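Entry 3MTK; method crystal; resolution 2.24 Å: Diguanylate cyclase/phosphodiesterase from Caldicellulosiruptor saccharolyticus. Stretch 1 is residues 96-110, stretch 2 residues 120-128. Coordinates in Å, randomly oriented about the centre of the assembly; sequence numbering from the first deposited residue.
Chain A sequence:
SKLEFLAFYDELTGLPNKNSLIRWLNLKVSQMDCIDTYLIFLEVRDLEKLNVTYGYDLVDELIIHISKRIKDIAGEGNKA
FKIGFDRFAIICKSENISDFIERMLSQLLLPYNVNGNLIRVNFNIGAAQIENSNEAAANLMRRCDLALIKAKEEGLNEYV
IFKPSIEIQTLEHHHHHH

Stretch 1 96-110: NISDFIERMLSQLLL
Stretch 2, residues 120-128: RVNFNIGAA

How do the two stretches lie against each other? A helix containing 98-107 packs along a strand containing 125-128, nearly antiparallel at 163°, with axes 9.9 Å apart at closest approach. The register pairs Ile101 with Ile125 (CA to CA 7.9 Å), Leu105 with Phe123 (CA to CA 7.7 Å) and Leu109 with Val121 (CA to CA 6.5 Å). Helical phi/psi values near -62/-43 face extended ones, such as -132/131 at Ile125. Asn96 (chi1 t) caps the helix, its OD1 accepting from Asp99 N at 2.9 Å.

Which bump fills the central hollow? Ile125 (m, t) points toward the helix, and its CD1 enters a pocket lined by Ile101 CG2 at 3.9 Å, Met104 CE at 3.4 Å and Leu105 CD1 at 4.1 Å. Met104, a selenomethionine (t, t, p), starts sideways and bends its tip inward; Leu105 (t, p) does likewise.

What fits over the small residue? Ala127 points toward the helix with a lone methyl, and two isoleucines reach it: CD1 of Ile97 (t, t) and CD1 of Ile101 (m, t) each stand 4.0 Å from Ala127 CB. Gly126 and Ala128 contribute no contact.

How is the Phe123 ring held? Phe123 (m, chi2 76°) points toward the helix. Leu108 CB (residue m, t) lies over one face, 4.0 Å from the ring centroid, a CH-pi contact, while Leu109 CD1 (chi1 -104°, chi2 24°) sits at the edge, 3.8 Å from Phe123 CD1. Leu105 CD1 meets Phe123 CB at 4.0 Å.

What joins the polar end? No direct hydrogen bond crosses; Arg120 NH1 (m, t, t, chi4 -69°) lies 3.0 Å from Leu109 O, but at a poor angle. Water 1 bridges instead, donating to Leu109 O at 2.6 Å and Val121 O at 3.2 Å.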

ATOM      1  N   ASN A  96     -14.062  -6.540   8.558  1.00 76.68           N
ATOM      2  CA  ASN A  96     -14.375  -5.125   8.381  1.00 74.43           C
ATOM      3  C   ASN A  96     -13.117  -4.450   7.827  1.00 69.41           C
ATOM      4  O   ASN A  96     -12.225  -4.056   8.580  1.00 68.85           O
ATOM      5  CB  ASN A  96     -14.764  -4.483   9.714  1.00 77.48           C
ATOM      6  CG  ASN A  96     -15.283  -3.068   9.543  1.00 80.05           C
ATOM      7  OD1 ASN A  96     -14.636  -2.228   8.910  1.00 81.36           O
ATOM      8  ND2 ASN A  96     -16.455  -2.793  10.107  1.00 82.81           N
ATOM      9  N   ILE A  97     -13.055  -4.319   6.507  1.00 64.06           N
ATOM     10  CA  ILE A  97     -11.889  -3.729   5.869  1.00 60.37           C
ATOM     11  C   ILE A  97     -11.848  -2.199   5.884  1.00 58.89           C
ATOM     12  O   ILE A  97     -10.762  -1.615   5.880  1.00 58.29           O
ATOM     13  CB  ILE A  97     -11.739  -4.233   4.411  1.00 58.43           C
ATOM     14  CG1 ILE A  97     -10.428  -3.703   3.831  1.00 56.79           C
ATOM     15  CG2 ILE A  97     -12.973  -3.856   3.587  1.00 55.29           C
ATOM     16  CD1 ILE A  97     -10.376  -3.666   2.340  1.00 58.71           C
ATOM     17  N   SER A  98     -13.008  -1.546   5.907  1.00 55.63           N
ATOM     18  CA  SER A  98     -13.022  -0.086   5.940  1.00 55.35           C
ATOM     19  C   SER A  98     -12.347   0.402   7.223  1.00 54.63           C
ATOM     20  O   SER A  98     -11.435   1.224   7.176  1.00 54.63           O
ATOM     21  CB  SER A  98     -14.455   0.453   5.870  1.00 53.52           C
ATOM     22  OG  SER A  98     -15.159   0.162   7.061  1.00 55.66           O
ATOM     23  N   ASP A  99     -12.788  -0.113   8.366  1.00 54.26           N
ATOM     24  CA  ASP A  99     -12.209   0.280   9.646  1.00 53.50           C
ATOM     25  C   ASP A  99     -10.717  -0.027   9.657  1.00 52.26           C
ATOM     26  O   ASP A  99      -9.926   0.711  10.242  1.00 52.16           O
ATOM     27  CB  ASP A  99     -12.898  -0.470  10.790  1.00 56.33           C
ATOM     28  CG  ASP A  99     -12.031  -0.564  12.036  1.00 58.64           C
ATOM     29  OD1 ASP A  99     -11.718   0.487  12.640  1.00 60.21           O
ATOM     30  OD2 ASP A  99     -11.657  -1.698  12.408  1.00 59.95           O
ATOM     31  N   PHE A 100     -10.345  -1.129   9.012  1.00 51.14           N
ATOM     32  CA  PHE A 100      -8.952  -1.543   8.928  1.00 49.57           C
ATOM     33  C   PHE A 100      -8.184  -0.444   8.203  1.00 48.33           C
ATOM     34  O   PHE A 100      -7.100  -0.036   8.622  1.00 47.83           O
ATOM     35  CB  PHE A 100      -8.846  -2.849   8.140  1.00 51.08           C
ATOM     36  CG  PHE A 100      -7.434  -3.304   7.905  1.00 54.58           C
ATOM     37  CD1 PHE A 100      -6.706  -3.923   8.919  1.00 56.50           C
ATOM     38  CD2 PHE A 100      -6.815  -3.086   6.677  1.00 53.82           C
ATOM     39  CE1 PHE A 100      -5.375  -4.321   8.710  1.00 57.34           C
ATOM     40  CE2 PHE A 100      -5.492  -3.476   6.459  1.00 54.43           C
ATOM     41  CZ  PHE A 100      -4.771  -4.094   7.477  1.00 56.41           C
ATOM     42  N   ILE A 101      -8.774   0.032   7.114  1.00 46.71           N
ATOM     43  CA  ILE A 101      -8.188   1.076   6.292  1.00 45.55           C
ATOM     44  C   ILE A 101      -8.028   2.379   7.060  1.00 46.61           C
ATOM     45  O   ILE A 101      -6.964   2.993   7.043  1.00 45.54           O
ATOM     46  CB  ILE A 101      -9.063   1.319   5.043  1.00 44.68           C
ATOM     47  CG1 ILE A 101      -8.897   0.146   4.069  1.00 44.46           C
ATOM     48  CG2 ILE A 101      -8.714   2.660   4.402  1.00 43.03           C
ATOM     49  CD1 ILE A 101      -9.797   0.212   2.843  1.00 40.91           C
ATOM     50  N   GLU A 102      -9.094   2.788   7.741  1.00 48.40           N
ATOM     51  CA  GLU A 102      -9.087   4.026   8.510  1.00 51.42           C
ATOM     52  C   GLU A 102      -8.119   3.961   9.686  1.00 52.43           C
ATOM     53  O   GLU A 102      -7.373   4.909   9.947  1.00 51.62           O
ATOM     54  CB  GLU A 102     -10.497   4.330   9.009  1.00 50.42           C
ATOM     55  CG  GLU A 102     -11.557   4.090   7.958  1.00 53.21           C
ATOM     56  CD  GLU A 102     -12.898   4.644   8.357  1.00 55.33           C
ATOM     57  OE1 GLU A 102     -13.299   4.433   9.521  1.00 57.65           O
ATOM     58  OE2 GLU A 102     -13.554   5.288   7.505  1.00 55.95           O
ATOM     59  N   ARG A 103      -8.132   2.839  10.393  1.00 54.45           N
ATOM     60  CA  ARG A 103      -7.247   2.667  11.528  1.00 57.42           C
ATOM     61  C   ARG A 103      -5.844   2.966  11.039  1.00 57.29           C
ATOM     62  O   ARG A 103      -5.154   3.844  11.566  1.00 58.19           O
ATOM     63  CB  ARG A 103      -7.314   1.230  12.042  1.00 60.02           C
ATOM     64  CG  ARG A 103      -6.660   1.019  13.404  1.00 63.88           C
ATOM     65  CD  ARG A 103      -6.568  -0.461  13.722  1.00 66.58           C
ATOM     66  NE  ARG A 103      -7.847  -1.119  13.489  1.00 67.43           N
ATOM     67  CZ  ARG A 103      -7.972  -2.345  12.996  1.00 66.93           C
ATOM     68  NH1 ARG A 103      -6.891  -3.048  12.690  1.00 68.24           N
ATOM     69  NH2 ARG A 103      -9.179  -2.858  12.785  1.00 67.35           N
HETATM   70  N   MSE A 104      -5.435   2.240  10.004  1.00 57.81           N
HETATM   71  CA  MSE A 104      -4.109   2.408   9.433  1.00 57.67           C
HETATM   72  C   MSE A 104      -3.848   3.805   8.877  1.00 52.20           C
HETATM   73  O   MSE A 104      -2.750   4.342   9.028  1.00 49.23           O
HETATM   74  CB  MSE A 104      -3.880   1.395   8.324  1.00 63.47           C
HETATM   75  CG  MSE A 104      -2.612   1.688   7.558  1.00 72.88           C
HETATM   76 SE   MSE A 104      -2.284   0.476   6.127  1.00 81.24          SE
HETATM   77  CE  MSE A 104      -3.763   0.945   4.961  1.00 79.26           C
ATOM     78  N   LEU A 105      -4.844   4.380   8.216  1.00 48.74           N
ATOM     79  CA  LEU A 105      -4.686   5.710   7.645  1.00 48.63           C
ATOM     80  C   LEU A 105      -4.476   6.728   8.763  1.00 46.94           C
ATOM     81  O   LEU A 105      -3.585   7.567   8.677  1.00 46.67           O
ATOM     82  CB  LEU A 105      -5.920   6.087   6.819  1.00 50.10           C
ATOM     83  CG  LEU A 105      -5.829   7.344   5.948  1.00 50.20           C
ATOM     84  CD1 LEU A 105      -4.825   7.126   4.814  1.00 51.24           C
ATOM     85  CD2 LEU A 105      -7.203   7.658   5.379  1.00 51.91           C
ATOM     86  N   SER A 106      -5.294   6.645   9.810  1.00 44.98           N
ATOM     87  CA  SER A 106      -5.180   7.554  10.945  1.00 44.34           C
ATOM     88  C   SER A 106      -3.770   7.482  11.518  1.00 43.31           C
ATOM     89  O   SER A 106      -3.203   8.496  11.933  1.00 42.23           O
ATOM     90  CB  SER A 106      -6.180   7.184  12.036  1.00 44.68           C
ATOM     91  OG  SER A 106      -5.808   5.974  12.667  1.00 46.05           O
ATOM     92  N   GLN A 107      -3.207   6.282  11.530  1.00 40.11           N
ATOM     93  CA  GLN A 107      -1.859   6.082  12.035  1.00 40.49           C
ATOM     94  C   GLN A 107      -0.791   6.560  11.046  1.00 39.67           C
ATOM     95  O   GLN A 107       0.223   7.159  11.442  1.00 37.17           O
ATOM     96  CB  GLN A 107      -1.658   4.606  12.366  1.00 42.45           C
ATOM     97  CG  GLN A 107      -2.604   4.146  13.469  1.00 49.26           C
ATOM     98  CD  GLN A 107      -2.563   2.652  13.692  1.00 52.27           C
ATOM     99  OE1 GLN A 107      -1.537   2.099  14.093  1.00 55.78           O
ATOM    100  NE2 GLN A 107      -3.683   1.986  13.430  1.00 52.58           N
ATOM    101  N   LEU A 108      -1.010   6.295   9.761  1.00 37.84           N
ATOM    102  CA  LEU A 108      -0.060   6.729   8.741  1.00 36.54           C
ATOM    103  C   LEU A 108       0.013   8.249   8.725  1.00 35.85           C
ATOM    104  O   LEU A 108       1.046   8.831   8.416  1.00 36.23           O
ATOM    105  CB  LEU A 108      -0.481   6.218   7.366  1.00 34.55           C
ATOM    106  CG  LEU A 108      -0.086   4.773   7.050  1.00 34.13           C
ATOM    107  CD1 LEU A 108      -0.686   4.368   5.705  1.00 33.16           C
ATOM    108  CD2 LEU A 108       1.439   4.651   7.031  1.00 29.73           C
ATOM    109  N   LEU A 109      -1.101   8.879   9.075  1.00 37.15           N
ATOM    110  CA  LEU A 109      -1.206  10.325   9.109  1.00 37.75           C
ATOM    111  C   LEU A 109      -0.404  10.912  10.257  1.00 38.24           C
ATOM    112  O   LEU A 109      -0.188  12.121  10.308  1.00 38.51           O
ATOM    113  CB  LEU A 109      -2.676  10.720   9.234  1.00 38.44           C
ATOM    114  CG  LEU A 109      -3.385  11.241   7.984  1.00 38.62           C
ATOM    115  CD1 LEU A 109      -2.712  10.745   6.720  1.00 37.65           C
ATOM    116  CD2 LEU A 109      -4.834  10.827   8.044  1.00 36.87           C
ATOM    117  N   LEU A 110       0.031  10.052  11.176  1.00 39.01           N
ATOM    118  CA  LEU A 110       0.822  10.483  12.330  1.00 39.34           C
ATOM    119  C   LEU A 110       2.228  10.882  11.879  1.00 40.06           C
ATOM    120  O   LEU A 110       2.804  10.256  10.990  1.00 39.89           O
ATOM    121  CB  LEU A 110       0.898   9.361  13.381  1.00 38.42           C
ATOM    122  CG  LEU A 110      -0.025   9.468  14.597  1.00 36.03           C
ATOM    123  CD1 LEU A 110      -1.434   9.776  14.168  1.00 38.98           C
ATOM    124  CD2 LEU A 110       0.024   8.187  15.380  1.00 33.85           C
ATOM    125  N   ARG A 120       5.197  15.148   8.164  1.00 42.04           N
ATOM    126  CA  ARG A 120       3.824  14.721   7.995  1.00 41.96           C
ATOM    127  C   ARG A 120       3.568  14.581   6.500  1.00 40.81           C
ATOM    128  O   ARG A 120       3.919  15.465   5.721  1.00 39.52           O
ATOM    129  CB  ARG A 120       2.875  15.762   8.589  1.00 46.83           C
ATOM    130  CG  ARG A 120       2.622  15.603  10.068  1.00 53.83           C
ATOM    131  CD  ARG A 120       1.840  16.785  10.610  1.00 61.31           C
ATOM    132  NE  ARG A 120       1.004  16.420  11.753  1.00 69.54           N
ATOM    133  CZ  ARG A 120      -0.075  15.641  11.677  1.00 72.92           C
ATOM    134  NH1 ARG A 120      -0.455  15.137  10.511  1.00 73.70           N
ATOM    135  NH2 ARG A 120      -0.781  15.367  12.767  1.00 76.13           N
ATOM    136  N   VAL A 121       2.964  13.465   6.101  1.00 38.53           N
ATOM    137  CA  VAL A 121       2.660  13.217   4.704  1.00 35.58           C
ATOM    138  C   VAL A 121       1.214  12.828   4.539  1.00 33.53           C
ATOM    139  O   VAL A 121       0.562  12.432   5.493  1.00 33.24           O
ATOM    140  CB  VAL A 121       3.498  12.076   4.137  1.00 37.94           C
ATOM    141  CG1 VAL A 121       4.926  12.524   3.945  1.00 39.51           C
ATOM    142  CG2 VAL A 121       3.419  10.888   5.073  1.00 40.22           C
ATOM    143  N   ASN A 122       0.727  12.938   3.313  1.00 32.83           N
ATOM    144  CA  ASN A 122      -0.639  12.585   2.978  1.00 33.07           C
ATOM    145  C   ASN A 122      -0.640  11.319   2.158  1.00 32.16           C
ATOM    146  O   ASN A 122       0.372  10.977   1.549  1.00 29.11           O
ATOM    147  CB  ASN A 122      -1.286  13.708   2.190  1.00 36.43           C
ATOM    148  CG  ASN A 122      -1.614  14.884   3.063  1.00 40.51           C
ATOM    149  OD1 ASN A 122      -1.644  16.025   2.607  1.00 43.45           O
ATOM    150  ND2 ASN A 122      -1.875  14.609   4.335  1.00 39.74           N
ATOM    151  N   PHE A 123      -1.780  10.631   2.152  1.00 31.46           N
ATOM    152  CA  PHE A 123      -1.923   9.378   1.423  1.00 32.57           C
ATOM    153  C   PHE A 123      -3.285   9.296   0.761  1.00 33.97           C
ATOM    154  O   PHE A 123      -4.119  10.186   0.900  1.00 35.56           O
ATOM    155  CB  PHE A 123      -1.817   8.169   2.371  1.00 32.58           C
ATOM    156  CG  PHE A 123      -0.555   8.130   3.211  1.00 31.23           C
ATOM    157  CD1 PHE A 123      -0.410   8.959   4.318  1.00 32.20           C
ATOM    158  CD2 PHE A 123       0.467   7.251   2.903  1.00 31.19           C
ATOM    159  CE1 PHE A 123       0.737   8.910   5.107  1.00 32.25           C
ATOM    160  CE2 PHE A 123       1.616   7.191   3.687  1.00 33.90           C
ATOM    161  CZ  PHE A 123       1.751   8.023   4.791  1.00 33.86           C
ATOM    162  N   ASN A 124      -3.485   8.197   0.042  1.00 33.41           N
ATOM    163  CA  ASN A 124      -4.740   7.866  -0.608  1.00 31.07           C
ATOM    164  C   ASN A 124      -4.725   6.351  -0.698  1.00 32.91           C
ATOM    165  O   ASN A 124      -3.656   5.732  -0.830  1.00 29.45           O
ATOM    166  CB  ASN A 124      -4.862   8.517  -1.979  1.00 30.69           C
ATOM    167  CG  ASN A 124      -5.627   9.836  -1.915  1.00 32.11           C
ATOM    168  OD1 ASN A 124      -6.837   9.857  -1.621  1.00 28.80           O
ATOM    169  ND2 ASN A 124      -4.930  10.938  -2.166  1.00 25.63           N
ATOM    170  N   ILE A 125      -5.904   5.751  -0.589  1.00 32.48           N
ATOM    171  CA  ILE A 125      -5.999   4.307  -0.605  1.00 34.05           C
ATOM    172  C   ILE A 125      -7.061   3.754  -1.536  1.00 36.45           C
ATOM    173  O   ILE A 125      -8.205   4.207  -1.531  1.00 37.92           O
ATOM    174  CB  ILE A 125      -6.250   3.782   0.824  1.00 32.90           C
ATOM    175  CG1 ILE A 125      -4.956   3.884   1.631  1.00 34.63           C
ATOM    176  CG2 ILE A 125      -6.754   2.358   0.789  1.00 29.63           C
ATOM    177  CD1 ILE A 125      -5.101   3.464   3.097  1.00 38.05           C
ATOM    178  N   GLY A 126      -6.656   2.777  -2.338  1.00 36.31           N
ATOM    179  CA  GLY A 126      -7.568   2.124  -3.252  1.00 37.79           C
ATOM    180  C   GLY A 126      -7.570   0.664  -2.846  1.00 38.98           C
ATOM    181  O   GLY A 126      -6.500   0.065  -2.680  1.00 37.88           O
ATOM    182  N   ALA A 127      -8.749   0.081  -2.664  1.00 38.63           N
ATOM    183  CA  ALA A 127      -8.820  -1.322  -2.253  1.00 40.16           C
ATOM    184  C   ALA A 127      -9.789  -2.140  -3.104  1.00 41.58           C
ATOM    185  O   ALA A 127     -10.722  -1.597  -3.696  1.00 40.12           O
ATOM    186  CB  ALA A 127      -9.214  -1.408  -0.780  1.00 37.81           C
ATOM    187  N   ALA A 128      -9.567  -3.449  -3.161  1.00 43.15           N
ATOM    188  CA  ALA A 128     -10.440  -4.309  -3.951  1.00 43.48           C
ATOM    189  C   ALA A 128     -10.585  -5.730  -3.390  1.00 46.10           C
ATOM    190  O   ALA A 128      -9.603  -6.367  -3.005  1.00 44.54           O
ATOM    191  CB  ALA A 128      -9.940  -4.363  -5.386  1.00 40.54           C
TER
HETATM  192  O   HOH W   1       0.209  13.803   8.342  1.00 42.17           O